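PDB 3OG2: beta-galactosidase from Trichoderma reesei, which probably hydrolyses terminal non-reducing beta-D-galactose residues of beta-D-galactosides, as a family 35 glycoside hydrolase with a TIM-barrel domain. Local coordinates for residues N120-G125 against L333-G338; G786-W791 against A800-L805; A507-I512 against V540-L545. One frame throughout, in Å; residues are numbered along the deposited sequence.

Contact 1 (N120-G125 against L333-G338); sequences NAEVSG and LGHPGG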
loop_
_atom_site.group_PDB
_atom_site.type_symbol
_atom_site.label_atom_id
_atom_site.label_comp_id
_atom_site.label_asym_id
_atom_site.label_seq_id
_atom_site.Cartn_x
_atom_site.Cartn_y
_atom_site.Cartn_z
ATOM N N ASN A 120 -11.802 -3.268 -5.576
ATOM C CA ASN A 120 -12.112 -2.648 -4.264
ATOM C C ASN A 120 -10.992 -1.657 -3.957
ATOM O O ASN A 120 -10.981 -0.582 -4.566
ATOM C CB ASN A 120 -12.337 -3.737 -3.190
ATOM C CG ASN A 120 -13.234 -3.232 -2.084
ATOM O OD1 ASN A 120 -14.394 -2.796 -2.342
ATOM N ND2 ASN A 120 -12.759 -3.214 -0.847
ATOM N N ALA A 121 -10.041 -1.997 -3.083
ATOM C CA ALA A 121 -8.767 -1.285 -3.007
ATOM C C ALA A 121 -8.830 0.124 -2.491
ATOM O O ALA A 121 -7.827 0.872 -2.506
ATOM C CB ALA A 121 -8.031 -1.277 -4.357
ATOM N N GLU A 122 -9.979 0.527 -1.964
ATOM C CA GLU A 122 -10.192 1.922 -1.537
ATOM C C GLU A 122 -9.898 2.930 -2.660
ATOM O O GLU A 122 -9.500 4.063 -2.438
ATOM C CB GLU A 122 -9.390 2.255 -0.272
ATOM C CG GLU A 122 -9.984 1.524 0.965
ATOM C CD GLU A 122 -9.633 0.047 1.007
ATOM O OE1 GLU A 122 -8.409 -0.295 1.040
ATOM O OE2 GLU A 122 -10.565 -0.798 1.086
ATOM N N VAL A 123 -10.147 2.493 -3.907
ATOM C CA VAL A 123 -10.022 3.362 -5.072
ATOM C C VAL A 123 -11.434 3.725 -5.561
ATOM O O VAL A 123 -12.419 3.006 -5.300
ATOM C CB VAL A 123 -9.219 2.785 -6.248
ATOM C CG1 VAL A 123 -7.800 2.423 -5.763
ATOM C CG2 VAL A 123 -9.890 1.612 -6.957
ATOM N N SER A 124 -11.504 4.834 -6.308
ATOM C CA SER A 124 -12.790 5.289 -6.837
ATOM C C SER A 124 -13.439 4.150 -7.653
ATOM O O SER A 124 -12.793 3.542 -8.511
ATOM C CB SER A 124 -12.554 6.502 -7.740
ATOM O OG SER A 124 -13.829 6.996 -8.158
ATOM N N GLY A 125 -14.711 3.889 -7.366
ATOM C CA GLY A 125 -15.545 2.868 -8.020
ATOM C C GLY A 125 -15.082 1.462 -7.682
ATOM O O GLY A 125 -15.554 0.489 -8.331
ATOM N N LEU A 333 -7.831 9.451 -7.585
ATOM C CA LEU A 333 -8.073 7.997 -7.870
ATOM C C LEU A 333 -8.753 7.327 -6.707
ATOM O O LEU A 333 -9.232 6.199 -6.909
ATOM C CB LEU A 333 -6.763 7.318 -8.291
ATOM C CG LEU A 333 -5.692 7.115 -7.226
ATOM C CD1 LEU A 333 -5.902 5.820 -6.431
ATOM C CD2 LEU A 333 -4.308 7.016 -7.885
ATOM N N GLY A 334 -8.773 7.893 -5.495
ATOM C CA GLY A 334 -9.321 7.234 -4.340
ATOM C C GLY A 334 -10.829 7.290 -4.243
ATOM O O GLY A 334 -11.506 8.090 -4.862
ATOM N N HIS A 335 -11.378 6.422 -3.330
ATOM C CA HIS A 335 -12.822 6.480 -3.064
ATOM C C HIS A 335 -13.174 7.434 -1.950
ATOM O O HIS A 335 -12.273 7.908 -1.225
ATOM C CB HIS A 335 -13.311 5.037 -2.735
ATOM C CG HIS A 335 -13.027 4.579 -1.346
ATOM N ND1 HIS A 335 -13.889 3.692 -0.712
ATOM C CD2 HIS A 335 -11.996 4.791 -0.500
ATOM C CE1 HIS A 335 -13.395 3.425 0.477
ATOM N NE2 HIS A 335 -12.251 4.076 0.655
ATOM N N PRO A 336 -14.457 7.726 -1.727
ATOM C CA PRO A 336 -14.844 8.666 -0.691
ATOM C C PRO A 336 -14.561 8.214 0.730
ATOM O O PRO A 336 -14.540 9.073 1.618
ATOM C CB PRO A 336 -16.375 8.776 -0.825
ATOM C CG PRO A 336 -16.591 8.465 -2.301
ATOM C CD PRO A 336 -15.606 7.353 -2.568
ATOM N N GLY A 337 -14.362 6.916 0.944
ATOM C CA GLY A 337 -14.076 6.389 2.287
ATOM C C GLY A 337 -12.652 6.590 2.756
ATOM O O GLY A 337 -12.303 6.063 3.844
ATOM N N GLY A 338 -11.848 7.267 1.945
ATOM C CA GLY A 338 -10.480 7.625 2.281
ATOM C C GLY A 338 -10.208 9.018 1.729
ATOM O O GLY A 338 -11.046 9.632 1.083
#
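Val123 and Gly334 form a single beta bridge, their CA atoms 4.0 Å apart, with one backbone hydrogen bond on each flank: Ser124 N to Leu333 O at 2.7 Å, almost straight at 177°, and His335 N to Glu122 O at 3.1 Å. The second donor stands well above the plane of the Glu122 carbonyl. Both segments are loops that follow strands of the TIM barrel, where this fold places its active site, and Asn120, Ala121 and Glu122 bind beta-D-galactose. Beside this site the His335 imidazole is sandwiched. Glu122 CA lies over one face, 3.7 Å from the ring centroid in a CH-pi contact, and Gly337 N lies over the centre of the opposite face. Glycine suits position 337, since a CB there would run into His335 CE1. His335 CG sits between the backbone N and carbonyl carbon (chi1 79°); the side chain lies beside that of Glu122, pointing the same way, and Glu122 CG comes 3.4 Å from His335 NE2. The Glu122 carboxylate is turned 65° from the ring; its OE1 is hydrogen-bonded to Tyr342 OH and its OE2 to a bound glycerol. On the other flank, two branched apolar side chains meet obliquely, Val123 CG1 to Leu333 CD1 at 3.9 Å. Ser124 CB lies 3.4 Å from Leu333 O, and its OG is hydrogen-bonded to Leu787 N.

Contact 2 (G786-W791 against A800-L805); sequences GLDENW and APRGIL. With GLC (alpha-D-glucopyranose), chain C.
A loop between two strands of an all-beta domain is tied to the start of the later strand, 803-811, chiefly by Arg802 reaching back to Gly786 and Asp788. The arginine takes the Gly786 carbonyl side-on: NE and NH2 both donate to Gly786 O, each at 2.9 Å, and that oxygen lies nearly in the guanidinium plane. Gly786 adopts backbone angles at which a CB would collide with the preceding carbonyl oxygen, so glycine fits here. NH2 also makes a salt bridge to Asp788 OD1 at 3.0 Å, though the hydrogen bond within it is weak and the carboxylate is turned 69° from the guanidinium. NH1 completes the set, donating to Pro801 O at 3.0 Å. Arg802 CG packs 3.7 Å from Leu787 CD2. Two waters bridge the segments, one joining Asp788 N to Ala800 O, the other Asp788 OD2 to Arg802 NH1. Farther along, Glu789 OE1 approaches C6 of a glucose residue of a glycan attached to the protein at 3.1 Å, and Trp791 NE1 bonds Glu180 OE1 of the galactose site. The arrangement is that of a long connection between the two sheets of a beta-sandwich, consistent with a galactose-binding-like domain, extended to the catalytic barrel.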
loop_
_atom_site.group_PDB
_atom_site.type_symbol
_atom_site.label_atom_id
_atom_site.label_comp_id
_atom_site.label_asym_id
_atom_site.label_seq_id
_atom_site.Cartn_x
_atom_site.Cartn_y
_atom_site.Cartn_z
ATOM N N GLY A 786 -14.991 10.969 -4.924
ATOM C CA GLY A 786 -14.744 9.712 -5.676
ATOM C C GLY A 786 -16.033 8.942 -5.827
ATOM O O GLY A 786 -17.076 9.337 -5.261
ATOM N N LEU A 787 -16.021 7.856 -6.559
ATOM C CA LEU A 787 -17.199 6.995 -6.678
ATOM C C LEU A 787 -17.079 5.875 -5.651
ATOM O O LEU A 787 -15.949 5.443 -5.296
ATOM C CB LEU A 787 -17.243 6.401 -8.098
ATOM C CG LEU A 787 -17.258 7.493 -9.184
ATOM C CD1 LEU A 787 -17.370 6.858 -10.565
ATOM C CD2 LEU A 787 -18.402 8.476 -8.937
ATOM N N ASP A 788 -18.212 5.444 -5.129
ATOM C CA ASP A 788 -18.181 4.435 -4.083
ATOM C C ASP A 788 -17.726 3.074 -4.639
ATOM O O ASP A 788 -17.840 2.793 -5.841
ATOM C CB ASP A 788 -19.578 4.259 -3.468
ATOM C CG ASP A 788 -20.018 5.486 -2.669
ATOM O OD1 ASP A 788 -19.199 6.347 -2.251
ATOM O OD2 ASP A 788 -21.234 5.620 -2.386
ATOM N N GLU A 789 -17.240 2.233 -3.726
ATOM C CA GLU A 789 -16.983 0.838 -3.988
ATOM C C GLU A 789 -18.273 0.040 -4.179
ATOM O O GLU A 789 -19.400 0.542 -4.037
ATOM C CB GLU A 789 -16.143 0.244 -2.806
ATOM C CG GLU A 789 -14.706 0.757 -2.857
ATOM C CD GLU A 789 -13.938 0.346 -1.619
ATOM O OE1 GLU A 789 -14.576 0.310 -0.492
ATOM O OE2 GLU A 789 -12.738 0.066 -1.722
ATOM N N ASN A 790 -18.072 -1.239 -4.559
ATOM C CA ASN A 790 -19.178 -2.139 -4.888
ATOM C C ASN A 790 -18.878 -3.508 -4.309
ATOM O O ASN A 790 -18.870 -4.543 -4.983
ATOM C CB ASN A 790 -19.342 -2.211 -6.423
ATOM C CG ASN A 790 -20.757 -2.600 -6.809
ATOM O OD1 ASN A 790 -21.544 -1.719 -7.157
ATOM N ND2 ASN A 790 -21.123 -3.890 -6.770
ATOM N N TRP A 791 -18.640 -3.510 -2.976
ATOM C CA TRP A 791 -18.137 -4.704 -2.320
ATOM C C TRP A 791 -19.160 -5.803 -2.216
ATOM O O TRP A 791 -18.794 -6.988 -2.121
ATOM C CB TRP A 791 -17.576 -4.365 -0.913
ATOM C CG TRP A 791 -16.854 -5.562 -0.376
ATOM C CD1 TRP A 791 -15.559 -5.916 -0.613
ATOM C CD2 TRP A 791 -17.390 -6.563 0.493
ATOM N NE1 TRP A 791 -15.254 -7.064 0.041
ATOM C CE2 TRP A 791 -16.352 -7.499 0.738
ATOM C CE3 TRP A 791 -18.682 -6.694 1.054
ATOM C CZ2 TRP A 791 -16.545 -8.601 1.545
ATOM C CZ3 TRP A 791 -18.869 -7.815 1.873
ATOM C CH2 TRP A 791 -17.811 -8.714 2.087
ATOM N N ALA A 800 -23.892 4.924 -7.129
ATOM C CA ALA A 800 -24.389 6.133 -6.457
ATOM C C ALA A 800 -23.962 7.373 -7.237
ATOM O O ALA A 800 -22.758 7.557 -7.434
ATOM C CB ALA A 800 -23.859 6.201 -5.042
ATOM N N PRO A 801 -24.871 8.183 -7.725
ATOM C CA PRO A 801 -24.463 9.300 -8.595
ATOM C C PRO A 801 -23.790 10.428 -7.843
ATOM O O PRO A 801 -23.804 10.528 -6.604
ATOM C CB PRO A 801 -25.767 9.749 -9.245
ATOM C CG PRO A 801 -26.838 9.229 -8.417
ATOM C CD PRO A 801 -26.322 7.987 -7.675
ATOM N N ARG A 802 -23.236 11.312 -8.654
ATOM C CA ARG A 802 -22.646 12.556 -8.124
ATOM C C ARG A 802 -23.343 13.696 -8.807
ATOM O O ARG A 802 -23.499 13.671 -10.061
ATOM C CB ARG A 802 -21.151 12.634 -8.408
ATOM C CG ARG A 802 -20.430 11.408 -7.810
ATOM C CD ARG A 802 -20.384 11.530 -6.297
ATOM N NE ARG A 802 -19.710 10.453 -5.582
ATOM C CZ ARG A 802 -20.371 9.536 -4.847
ATOM N NH1 ARG A 802 -21.697 9.500 -4.798
ATOM N NH2 ARG A 802 -19.644 8.658 -4.182
ATOM N N GLY A 803 -23.766 14.722 -8.054
ATOM C CA GLY A 803 -24.417 15.863 -8.659
ATOM C C GLY A 803 -25.667 16.191 -7.853
ATOM O O GLY A 803 -25.636 16.268 -6.609
ATOM N N ILE A 804 -26.750 16.445 -8.568
ATOM C CA ILE A 804 -28.008 16.873 -7.944
ATOM C C ILE A 804 -28.979 15.715 -8.040
ATOM O O ILE A 804 -29.323 15.266 -9.122
ATOM C CB ILE A 804 -28.562 18.141 -8.613
ATOM C CG1 ILE A 804 -27.569 19.315 -8.416
ATOM C CG2 ILE A 804 -29.960 18.488 -8.097
ATOM C CD1 ILE A 804 -27.844 20.509 -9.299
ATOM N N LEU A 805 -29.401 15.217 -6.869
ATOM C CA LEU A 805 -30.355 14.100 -6.813
ATOM C C LEU A 805 -31.770 14.583 -6.984
ATOM O O LEU A 805 -32.623 13.803 -7.449
ATOM C CB LEU A 805 -30.262 13.443 -5.407
ATOM C CG LEU A 805 -28.915 12.841 -5.077
ATOM C CD1 LEU A 805 -28.977 12.194 -3.696
ATOM C CD2 LEU A 805 -28.530 11.830 -6.137
HETATM C C1 GLC C . -16.335 0.025 6.056
HETATM C C2 GLC C . -15.960 -1.434 6.169
HETATM C C3 GLC C . -15.292 -2.084 4.980
HETATM C C4 GLC C . -15.791 -1.522 3.661
HETATM C C5 GLC C . -15.678 0.015 3.743
HETATM C C6 GLC C . -15.713 0.613 2.389
HETATM O O2 GLC C . -15.150 -1.647 7.305
HETATM O O3 GLC C . -15.549 -3.476 5.048
HETATM O O4 GLC C . -15.012 -1.974 2.569
HETATM O O5 GLC C . -16.571 0.483 4.733
HETATM O O6 GLC C . -16.202 1.872 2.114
HETATM O O HOH W 1 -20.513 6.132 -6.616
HETATM O O HOH W 2 -22.362 8.116 -2.364
#

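Contact 3 (A507-I512 against V540-L545); sequences AKAKKI and VQLGSL
Ala509 presses its CB against Leu542 CD2 at 3.3 Å, closer than ordinary van der Waals contact. Leu542 CG lies anti to its carbonyl carbon (chi1 -49°), and CD2 is the branch that meets the alanine, which suits the place because nothing beyond its CB has to fit beside the leucine. Strands 510-512 and 540-542 run antiparallel, with axes 4.7 Å apart and directions at 149°. Lys510 and Gln541 are the hydrogen-bonded pair: Lys510 N donates to Gln541 O at 2.9 Å and Gln541 N to Lys510 O at 2.8 Å. Lys511 and Val540, the following non-hydrogen-bonded pair, put their side chains on the opposite face. Both lysines are exposed, as long charged side chains on an edge strand can be, and Lys511 NZ is hydrogen-bonded to Val517 O. Val540, beta-branched as suits a strand, has its CG1 3.5 Å from Lys510 O. Ile512 crosses Gln541 obliquely, CG1 to CB at 4.2 Å, so the aliphatic part of the glutamine supplies apolar surface. Its amide serves the turn instead: Gln541 NE2 donates to Gly543 O at 2.8 Å. Leu542 to Leu545 form a type II' turn, in which Gly543 takes the positive phi (63°) that glycine accepts readily. A water donates to Lys508 O at 2.6 Å and to Gln541 O, and accepts from Gly543 N, joining the turn to the other segment. Strand 510-513 is an edge strand, within this chain, of a mixed five-stranded sheet. Ile519, on strand 518-521 of the neighbouring antiparallel sheet, touches Ala509, Lys511 and Val540.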
loop_
_atom_site.group_PDB
_atom_site.type_symbol
_atom_site.label_atom_id
_atom_site.label_comp_id
_atom_site.label_asym_id
_atom_site.label_seq_id
_atom_site.Cartn_x
_atom_site.Cartn_y
_atom_site.Cartn_z
ATOM N N ALA A 507 38.649 -31.580 19.628
ATOM C CA ALA A 507 38.079 -30.262 19.337
ATOM C C ALA A 507 37.130 -29.761 20.422
ATOM O O ALA A 507 36.439 -30.555 21.074
ATOM C CB ALA A 507 37.357 -30.315 17.996
ATOM N N LYS A 508 37.075 -28.446 20.644
ATOM C CA LYS A 508 36.130 -27.912 21.616
ATOM C C LYS A 508 35.613 -26.540 21.240
ATOM O O LYS A 508 36.191 -25.886 20.378
ATOM C CB LYS A 508 36.793 -27.700 22.977
ATOM C CG LYS A 508 38.189 -27.124 22.760
ATOM C CD LYS A 508 39.010 -27.321 24.034
ATOM C CE LYS A 508 40.375 -26.655 23.938
ATOM N NZ LYS A 508 40.444 -25.343 24.624
ATOM N N ALA A 509 34.548 -26.162 21.938
ATOM C CA ALA A 509 33.977 -24.858 21.669
ATOM C C ALA A 509 34.975 -23.741 21.923
ATOM O O ALA A 509 35.794 -23.838 22.834
ATOM C CB ALA A 509 32.745 -24.696 22.558
ATOM N N LYS A 510 34.867 -22.663 21.143
ATOM C CA LYS A 510 35.717 -21.485 21.368
ATOM C C LYS A 510 34.836 -20.249 21.509
ATOM O O LYS A 510 34.054 -19.951 20.630
ATOM C CB LYS A 510 36.738 -21.309 20.238
ATOM C CG LYS A 510 37.797 -20.249 20.511
ATOM C CD LYS A 510 38.892 -20.168 19.458
ATOM C CE LYS A 510 39.586 -18.821 19.453
ATOM N NZ LYS A 510 39.911 -18.350 20.831
ATOM N N LYS A 511 34.979 -19.545 22.623
ATOM C CA LYS A 511 34.258 -18.300 22.837
ATOM C C LYS A 511 34.999 -17.196 22.113
ATOM O O LYS A 511 36.173 -17.029 22.409
ATOM C CB LYS A 511 34.163 -17.949 24.316
ATOM C CG LYS A 511 33.299 -18.907 25.108
ATOM C CD LYS A 511 33.203 -18.525 26.589
ATOM C CE LYS A 511 32.259 -19.536 27.235
ATOM N NZ LYS A 511 32.037 -19.320 28.678
ATOM N N ILE A 512 34.349 -16.508 21.225
ATOM C CA ILE A 512 35.022 -15.475 20.438
ATOM C C ILE A 512 34.683 -14.085 20.946
ATOM O O ILE A 512 35.587 -13.234 21.071
ATOM C CB ILE A 512 34.635 -15.599 18.958
ATOM C CG1 ILE A 512 34.816 -17.027 18.426
ATOM C CG2 ILE A 512 35.390 -14.616 18.069
ATOM C CD1 ILE A 512 36.276 -17.420 18.383
ATOM N N VAL A 540 30.243 -17.649 19.424
ATOM C CA VAL A 540 30.914 -18.897 19.741
ATOM C C VAL A 540 31.174 -19.674 18.448
ATOM O O VAL A 540 30.322 -19.721 17.554
ATOM C CB VAL A 540 30.077 -19.771 20.716
ATOM C CG1 VAL A 540 30.749 -21.139 20.930
ATOM C CG2 VAL A 540 29.869 -19.030 22.026
ATOM N N GLN A 541 32.353 -20.270 18.367
ATOM C CA GLN A 541 32.722 -21.126 17.249
ATOM C C GLN A 541 32.754 -22.590 17.705
ATOM O O GLN A 541 33.392 -22.920 18.713
ATOM C CB GLN A 541 34.100 -20.741 16.718
ATOM C CG GLN A 541 34.477 -21.686 15.573
ATOM C CD GLN A 541 35.772 -21.277 14.920
ATOM O OE1 GLN A 541 36.414 -20.369 15.449
ATOM N NE2 GLN A 541 36.154 -21.926 13.817
ATOM N N LEU A 542 32.032 -23.447 17.002
ATOM C CA LEU A 542 32.000 -24.884 17.223
ATOM C C LEU A 542 32.465 -25.584 15.959
ATOM O O LEU A 542 31.716 -25.769 15.001
ATOM C CB LEU A 542 30.608 -25.371 17.616
ATOM C CG LEU A 542 29.850 -24.644 18.727
ATOM C CD1 LEU A 542 28.448 -25.220 18.870
ATOM C CD2 LEU A 542 30.615 -24.723 20.036
ATOM N N GLY A 543 33.706 -26.013 15.889
ATOM C CA GLY A 543 34.185 -26.541 14.614
ATOM C C GLY A 543 34.148 -25.415 13.597
ATOM O O GLY A 543 34.674 -24.324 13.801
ATOM N N SER A 544 33.486 -25.688 12.459
ATOM C CA SER A 544 33.351 -24.686 11.421
ATOM C C SER A 544 32.004 -23.950 11.491
ATOM O O SER A 544 31.728 -23.149 10.594
ATOM C CB SER A 544 33.539 -25.267 10.015
ATOM O OG SER A 544 32.515 -26.170 9.666
ATOM N N LEU A 545 31.236 -24.179 12.528
ATOM C CA LEU A 545 29.980 -23.440 12.773
ATOM C C LEU A 545 30.261 -22.243 13.675
ATOM O O LEU A 545 30.881 -22.376 14.719
ATOM C CB LEU A 545 28.986 -24.397 13.445
ATOM C CG LEU A 545 27.642 -23.737 13.843
ATOM C CD1 LEU A 545 26.878 -23.232 12.629
ATOM C CD2 LEU A 545 26.798 -24.670 14.671
HETATM O O HOH W 3 35.633 -25.114 17.928
#

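How the contacts relate
Contacts 1 and 2 adjoin, with centres 11 Å apart, and together they show an all-beta domain reaching the edge of the barrel's galactose site. Glu789 OE2 accepts a probable hydrogen bond from Glu122 N at 2.8 Å, and Leu787 N makes another with Ser124 OG, also at 2.8 Å. Pro336 CG packs 3.1 Å from Gly786 O. The loop held by Arg802 is consistent with a second-shell role, Glu789 probably helping to position the backbone of the galactose-binding Glu122. Contact 3 is remote: its centre lies about 57 Å from that of contact 1 and 68 Å from that of contact 2, in another domain and away from the galactose site.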